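Local coordinates for protein endo-1,4-beta-xylanase (Pseudoalteromonas haloplanktis, PDB 1H12) that belongs to glycoside hydrolase family 8 and acts as a cold-adapted endo-1,4-beta-xylanase, probably cutting the internal beta-1,4 linkages of xylan, at residues A[211-216]-A[220-225]. Sequence-based numbering, arbitrary orientation.
Sequences YFANNV and ADKNYW
Facing each other across A213 and K222, whose CA atoms lie 4.3 Å apart, the axes of the short helical segments 211-215 and 220-225 run antiparallel at 174°, 7.7 Å apart at closest approach. This is a tight hairpin in the helical-hairpin architecture of the family 8 (alpha/alpha)6 barrel, and it illustrates how a small residue lets two helices pack closely: the CB of A213 sits 3.4 Å from the carbonyl O of K222 and also against the CB of W225. One residue before it, F212 forms a T-shaped pair with W225, its edge atom CD2 meeting CE3 of the indole six-membered ring at 3.8 Å, with planes at 82°. The same indole face receives F212 CB, 4.1 Å from the centroid of the five-membered ring, in a CH-pi contact; Y224 CD2 covers the opposite face. L176 of helix 168-182 touches both F212 and W225, tying the hairpin to the neighbouring helix. D221, salt-bridged to K180 of that helix, touches V216 CG2 with its CB (3.9 Å). On the outer side K222, CG anti to its backbone N (chi1 177°) and extended throughout, runs past A213 O, with CG 3.4 Å from it. Beside it, V216 CG2 rests 3.5 Å from K222 N.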
# COMPACT_ATOMS: atom_id res chain seq x y z
N TYR A 211 -10.28 -11.42 -0.38
CA TYR A 211 -11.39 -10.64 0.16
C TYR A 211 -12.34 -10.20 -0.98
O TYR A 211 -13.57 -10.31 -0.84
CB TYR A 211 -10.78 -9.42 0.89
CG TYR A 211 -11.78 -8.45 1.45
CD1 TYR A 211 -12.53 -8.73 2.56
CD2 TYR A 211 -11.96 -7.21 0.85
CE1 TYR A 211 -13.47 -7.81 3.05
CE2 TYR A 211 -12.83 -6.27 1.37
CZ TYR A 211 -13.63 -6.59 2.43
OH TYR A 211 -14.56 -5.66 2.85
N PHE A 212 -11.80 -9.75 -2.10
CA PHE A 212 -12.65 -9.38 -3.22
C PHE A 212 -13.53 -10.59 -3.63
O PHE A 212 -14.73 -10.45 -3.84
CB PHE A 212 -11.85 -8.95 -4.41
CG PHE A 212 -10.97 -7.70 -4.23
CD1 PHE A 212 -11.18 -6.81 -3.23
CD2 PHE A 212 -9.99 -7.42 -5.14
CE1 PHE A 212 -10.41 -5.66 -3.11
CE2 PHE A 212 -9.19 -6.31 -5.03
CZ PHE A 212 -9.40 -5.41 -4.01
N ALA A 213 -12.92 -11.75 -3.74
CA ALA A 213 -13.64 -12.96 -4.15
C ALA A 213 -14.84 -13.24 -3.25
O ALA A 213 -15.88 -13.68 -3.73
CB ALA A 213 -12.70 -14.17 -4.15
N ASN A 214 -14.67 -13.02 -1.95
CA ASN A 214 -15.73 -13.27 -1.00
C ASN A 214 -16.79 -12.18 -0.92
O ASN A 214 -17.76 -12.31 -0.19
CB ASN A 214 -15.14 -13.51 0.38
CG ASN A 214 -14.42 -14.82 0.48
OD1 ASN A 214 -14.60 -15.73 -0.38
ND2 ASN A 214 -13.59 -14.95 1.49
N ASN A 215 -16.59 -11.09 -1.65
CA ASN A 215 -17.47 -9.93 -1.60
C ASN A 215 -18.11 -9.57 -2.91
O ASN A 215 -18.80 -8.55 -2.98
CB ASN A 215 -16.74 -8.75 -0.95
CG ASN A 215 -16.64 -8.91 0.54
OD1 ASN A 215 -17.56 -8.46 1.26
ND2 ASN A 215 -15.61 -9.58 1.05
N VAL A 216 -17.93 -10.39 -3.93
CA VAL A 216 -18.65 -10.22 -5.21
C VAL A 216 -19.88 -11.17 -5.15
O VAL A 216 -19.90 -12.07 -4.41
CB VAL A 216 -17.75 -10.44 -6.41
CG1 VAL A 216 -16.71 -9.34 -6.47
CG2 VAL A 216 -17.12 -11.82 -6.43
N ALA A 220 -18.65 -16.50 -11.40
CA ALA A 220 -17.50 -16.30 -12.28
C ALA A 220 -16.52 -15.35 -11.64
O ALA A 220 -15.32 -15.56 -11.67
CB ALA A 220 -17.95 -15.83 -13.64
N ASP A 221 -17.02 -14.24 -11.09
CA ASP A 221 -16.15 -13.24 -10.47
C ASP A 221 -15.50 -13.72 -9.19
O ASP A 221 -14.36 -13.37 -8.92
CB ASP A 221 -16.83 -11.90 -10.27
CG ASP A 221 -16.97 -11.11 -11.58
OD1 ASP A 221 -16.20 -11.32 -12.52
OD2 ASP A 221 -17.87 -10.24 -11.70
N LYS A 222 -16.20 -14.55 -8.42
CA LYS A 222 -15.60 -15.12 -7.26
C LYS A 222 -14.36 -15.95 -7.66
O LYS A 222 -13.28 -15.85 -7.05
CB LYS A 222 -16.57 -15.97 -6.49
CG LYS A 222 -16.03 -16.63 -5.36
CD LYS A 222 -17.07 -17.30 -4.54
CE LYS A 222 -16.51 -17.71 -3.22
NZ LYS A 222 -17.65 -18.20 -2.29
N ASN A 223 -14.56 -16.80 -8.65
CA ASN A 223 -13.46 -17.61 -9.15
C ASN A 223 -12.33 -16.77 -9.75
O ASN A 223 -11.15 -17.06 -9.52
CB ASN A 223 -14.00 -18.67 -10.13
CG ASN A 223 -14.68 -19.79 -9.43
OD1 ASN A 223 -15.95 -19.79 -9.20
ND2 ASN A 223 -13.93 -20.74 -9.08
N TYR A 224 -12.69 -15.73 -10.46
CA TYR A 224 -11.70 -14.82 -11.06
C TYR A 224 -10.76 -14.28 -9.98
O TYR A 224 -9.53 -14.36 -10.10
CB TYR A 224 -12.40 -13.67 -11.79
CG TYR A 224 -11.44 -12.66 -12.36
CD1 TYR A 224 -10.87 -12.85 -13.59
CD2 TYR A 224 -11.04 -11.55 -11.61
CE1 TYR A 224 -9.96 -11.92 -14.13
CE2 TYR A 224 -10.14 -10.64 -12.11
CZ TYR A 224 -9.57 -10.83 -13.34
OH TYR A 224 -8.65 -9.93 -13.80
N TRP A 225 -11.33 -13.74 -8.91
CA TRP A 225 -10.50 -13.12 -7.89
C TRP A 225 -9.70 -14.14 -7.08
O TRP A 225 -8.59 -13.84 -6.66
CB TRP A 225 -11.31 -12.17 -7.02
CG TRP A 225 -11.69 -10.94 -7.77
CD1 TRP A 225 -12.94 -10.57 -8.16
CD2 TRP A 225 -10.81 -9.89 -8.23
NE1 TRP A 225 -12.89 -9.40 -8.85
CE2 TRP A 225 -11.59 -8.95 -8.89
CE3 TRP A 225 -9.46 -9.66 -8.12
CZ2 TRP A 225 -11.04 -7.83 -9.48
CZ3 TRP A 225 -8.90 -8.54 -8.68
CH2 TRP A 225 -9.70 -7.64 -9.38